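Local structure of quinoline 2-oxidoreductase large subunit (Pseudomonas putida, 1T3Q) at residues Ala684-Val695 / Tyr711-Pro720. The protein forms the molybdenum-bearing large subunit of quinoline 2-oxidoreductase, a molybdenum hydroxylase of the xanthine dehydrogenase family that probably oxidises quinoline at carbon 2. Sequence-based numbering, arbitrary orientation.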
loop_
_atom_site.group_PDB
_atom_site.type_symbol
_atom_site.label_atom_id
_atom_site.label_comp_id
_atom_site.label_asym_id
_atom_site.label_seq_id
_atom_site.Cartn_x
_atom_site.Cartn_y
_atom_site.Cartn_z
ATOM N N ALA B 684 14.358 12.022 31.521
ATOM C CA ALA B 684 15.643 11.546 31.017
ATOM C C ALA B 684 16.235 12.579 30.051
ATOM O O ALA B 684 17.421 12.906 30.124
ATOM C CB ALA B 684 15.476 10.196 30.318
ATOM N N GLN B 685 15.411 13.097 29.150
ATOM C CA GLN B 685 15.897 14.096 28.202
ATOM C C GLN B 685 16.359 15.349 28.937
ATOM O O GLN B 685 17.308 16.011 28.509
ATOM C CB GLN B 685 14.814 14.440 27.172
ATOM C CG GLN B 685 14.609 13.338 26.132
ATOM C CD GLN B 685 13.457 13.619 25.187
ATOM O OE1 GLN B 685 12.391 14.049 25.613
ATOM N NE2 GLN B 685 13.662 13.357 23.899
ATOM N N ALA B 686 15.695 15.663 30.052
ATOM C CA ALA B 686 16.036 16.826 30.873
ATOM C C ALA B 686 17.420 16.651 31.493
ATOM O O ALA B 686 18.209 17.592 31.568
ATOM C CB ALA B 686 14.988 17.016 31.976
ATOM N N ILE B 687 17.704 15.439 31.957
ATOM C CA ILE B 687 19.001 15.145 32.541
ATOM C C ILE B 687 20.046 15.249 31.428
ATOM O O ILE B 687 21.172 15.705 31.648
ATOM C CB ILE B 687 19.004 13.729 33.150
ATOM C CG1 ILE B 687 18.165 13.737 34.429
ATOM C CG2 ILE B 687 20.436 13.263 33.415
ATOM C CD1 ILE B 687 17.817 12.345 34.956
ATOM N N GLY B 688 19.655 14.833 30.231
ATOM C CA GLY B 688 20.559 14.911 29.098
ATOM C C GLY B 688 20.912 16.366 28.825
ATOM O O GLY B 688 22.085 16.736 28.804
ATOM N N GLN B 689 19.897 17.206 28.643
ATOM C CA GLN B 689 20.143 18.625 28.365
ATOM C C GLN B 689 20.962 19.327 29.442
ATOM O O GLN B 689 21.862 20.113 29.137
ATOM C CB GLN B 689 18.827 19.396 28.199
ATOM C CG GLN B 689 19.059 20.874 27.840
ATOM C CD GLN B 689 17.826 21.748 27.998
ATOM O OE1 GLN B 689 17.821 22.912 27.578
ATOM N NE2 GLN B 689 16.783 21.204 28.616
ATOM N N THR B 690 20.665 19.042 30.704
ATOM C CA THR B 690 21.363 19.713 31.789
ATOM C C THR B 690 22.740 19.209 32.194
ATOM O O THR B 690 23.528 19.974 32.744
ATOM C CB THR B 690 20.482 19.765 33.065
ATOM O OG1 THR B 690 20.119 18.435 33.461
ATOM C CG2 THR B 690 19.220 20.578 32.797
ATOM N N LEU B 691 23.053 17.945 31.923
ATOM C CA LEU B 691 24.350 17.417 32.336
ATOM C C LEU B 691 25.222 16.788 31.263
ATOM O O LEU B 691 26.418 16.601 31.490
ATOM C CB LEU B 691 24.159 16.368 33.440
ATOM C CG LEU B 691 23.447 16.775 34.729
ATOM C CD1 LEU B 691 23.258 15.547 35.618
ATOM C CD2 LEU B 691 24.253 17.841 35.449
ATOM N N LEU B 692 24.650 16.490 30.100
ATOM C CA LEU B 692 25.402 15.788 29.059
ATOM C C LEU B 692 25.418 16.299 27.625
ATOM O O LEU B 692 26.461 16.281 26.969
ATOM C CB LEU B 692 24.900 14.345 29.000
ATOM C CG LEU B 692 25.011 13.505 30.269
ATOM C CD1 LEU B 692 24.071 12.312 30.184
ATOM C CD2 LEU B 692 26.455 13.064 30.441
ATOM N N GLU B 693 24.257 16.719 27.134
ATOM C CA GLU B 693 24.111 17.138 25.747
ATOM C C GLU B 693 24.450 18.555 25.315
ATOM O O GLU B 693 24.076 19.533 25.963
ATOM C CB GLU B 693 22.679 16.854 25.286
ATOM C CG GLU B 693 22.190 15.460 25.606
ATOM C CD GLU B 693 20.728 15.263 25.274
ATOM O OE1 GLU B 693 20.094 14.401 25.919
ATOM O OE2 GLU B 693 20.211 15.958 24.366
ATOM N N GLU B 694 25.154 18.642 24.190
ATOM C CA GLU B 694 25.480 19.922 23.589
ATOM C C GLU B 694 25.959 19.783 22.154
ATOM O O GLU B 694 26.921 19.068 21.868
ATOM C CB GLU B 694 26.527 20.707 24.394
ATOM C CG GLU B 694 26.579 22.169 23.927
ATOM C CD GLU B 694 27.445 23.083 24.773
ATOM O OE1 GLU B 694 27.441 24.302 24.495
ATOM O OE2 GLU B 694 28.128 22.604 25.705
ATOM N N VAL B 695 25.248 20.443 21.247
ATOM C CA VAL B 695 25.622 20.473 19.842
ATOM C C VAL B 695 26.562 21.672 19.840
ATOM O O VAL B 695 26.176 22.768 20.254
ATOM C CB VAL B 695 24.399 20.745 18.941
ATOM C CG1 VAL B 695 24.851 21.188 17.549
ATOM C CG2 VAL B 695 23.548 19.480 18.835
ATOM N N TYR B 711 28.176 13.575 21.007
ATOM C CA TYR B 711 26.897 14.056 21.514
ATOM C C TYR B 711 26.387 12.962 22.441
ATOM O O TYR B 711 25.927 11.911 21.991
ATOM C CB TYR B 711 25.888 14.276 20.385
ATOM C CG TYR B 711 24.656 15.014 20.857
ATOM C CD1 TYR B 711 24.686 16.396 21.057
ATOM C CD2 TYR B 711 23.475 14.327 21.161
ATOM C CE1 TYR B 711 23.567 17.078 21.555
ATOM C CE2 TYR B 711 22.353 15.001 21.661
ATOM C CZ TYR B 711 22.410 16.374 21.854
ATOM O OH TYR B 711 21.320 17.042 22.369
ATOM N N LEU B 712 26.467 13.229 23.737
ATOM C CA LEU B 712 26.085 12.264 24.748
ATOM C C LEU B 712 24.649 12.355 25.250
ATOM O O LEU B 712 24.267 13.351 25.869
ATOM C CB LEU B 712 27.033 12.405 25.942
ATOM C CG LEU B 712 28.513 12.630 25.615
ATOM C CD1 LEU B 712 29.291 12.813 26.912
ATOM C CD2 LEU B 712 29.051 11.446 24.816
ATOM N N ILE B 713 23.851 11.325 24.977
ATOM C CA ILE B 713 22.486 11.312 25.483
ATOM C C ILE B 713 22.462 10.319 26.643
ATOM O O ILE B 713 23.276 9.395 26.710
ATOM C CB ILE B 713 21.437 10.912 24.420
ATOM C CG1 ILE B 713 21.750 9.529 23.851
ATOM C CG2 ILE B 713 21.363 11.987 23.327
ATOM C CD1 ILE B 713 20.637 8.982 22.991
ATOM N N PRO B 714 21.528 10.502 27.578
ATOM C CA PRO B 714 21.455 9.599 28.726
ATOM C C PRO B 714 21.289 8.105 28.474
ATOM O O PRO B 714 20.606 7.669 27.545
ATOM C CB PRO B 714 20.326 10.192 29.577
ATOM C CG PRO B 714 19.563 11.083 28.638
ATOM C CD PRO B 714 20.613 11.644 27.730
ATOM N N THR B 715 21.942 7.331 29.332
ATOM C CA THR B 715 21.895 5.878 29.279
ATOM C C THR B 715 21.226 5.402 30.571
ATOM O O THR B 715 20.842 6.210 31.418
ATOM C CB THR B 715 23.303 5.278 29.245
ATOM O OG1 THR B 715 23.948 5.540 30.497
ATOM C CG2 THR B 715 24.131 5.894 28.124
ATOM N N THR B 716 21.095 4.087 30.712
ATOM C CA THR B 716 20.501 3.488 31.903
ATOM C C THR B 716 21.273 3.884 33.167
ATOM O O THR B 716 20.753 3.780 34.279
ATOM C CB THR B 716 20.534 1.954 31.807
ATOM O OG1 THR B 716 21.846 1.547 31.402
ATOM C CG2 THR B 716 19.512 1.443 30.809
ATOM N N LEU B 717 22.509 4.341 32.996
ATOM C CA LEU B 717 23.342 4.720 34.133
ATOM C C LEU B 717 23.253 6.199 34.501
ATOM O O LEU B 717 23.850 6.638 35.487
ATOM C CB LEU B 717 24.802 4.349 33.850
ATOM C CG LEU B 717 25.047 2.855 33.583
ATOM C CD1 LEU B 717 26.490 2.624 33.158
ATOM C CD2 LEU B 717 24.720 2.056 34.831
ATOM N N ASP B 718 22.508 6.959 33.711
ATOM C CA ASP B 718 22.346 8.391 33.945
ATOM C C ASP B 718 21.013 8.752 34.568
ATOM O O ASP B 718 20.896 9.781 35.232
ATOM C CB ASP B 718 22.482 9.158 32.630
ATOM C CG ASP B 718 23.859 9.038 32.026
ATOM O OD1 ASP B 718 24.830 9.468 32.682
ATOM O OD2 ASP B 718 23.970 8.514 30.901
ATOM N N VAL B 719 20.005 7.913 34.351
ATOM C CA VAL B 719 18.671 8.182 34.871
ATOM C C VAL B 719 18.345 7.280 36.051
ATOM O O VAL B 719 18.416 6.052 35.948
ATOM C CB VAL B 719 17.603 7.980 33.768
ATOM C CG1 VAL B 719 16.270 8.582 34.206
ATOM C CG2 VAL B 719 18.079 8.612 32.463
ATOM N N PRO B 720 17.978 7.879 37.193
ATOM C CA PRO B 720 17.642 7.105 38.392
ATOM C C PRO B 720 16.206 6.623 38.314
ATOM O O PRO B 720 15.491 6.922 37.354
ATOM C CB PRO B 720 17.817 8.127 39.504
ATOM C CG PRO B 720 17.245 9.375 38.849
ATOM C CD PRO B 720 17.873 9.329 37.457
HETATM O O HOH W 1 26.967 16.034 24.328
#
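The P714 ring lies on the helix where G688 has no side chain: CD sits 3.5 Å from G688 CA and 3.3 Å from E693 OE1, and CG 3.2 Å from A684 O. Farther along, V719 CG2 rests on A684 CB at 3.7 Å, while I687 CD1 packs against P720 CD at 3.9 Å. L692 fills the next hollow, its CD1 between P714 and the D718 carboxylate, whose OD2 accepts from T715 N and T715 OG1 and forms a salt bridge with R186 of the medium subunit. Here helix 672-692 of the molybdopterin-binding domain widens into a pi-type turn at 688-692, L692 N and E693 N both reaching G688 O, and the returning loop lies across it on the way to strand 722-726. E693 extends under this loop to R143 of the small subunit, which forms a salt bridge with OE1. A chi1 of -169° swings the Y711 ring away from its own N and alongside 693-695, CE1 3.6 Å from V695 CG2, and its OH gives a weak bond to E693 OE2 besides one with S197 N. A leucine at Y711 would probably cost E693 and S197 this shared hydroxyl and open a gap beside V695. One water joins L692 O, E694 N and L712 N.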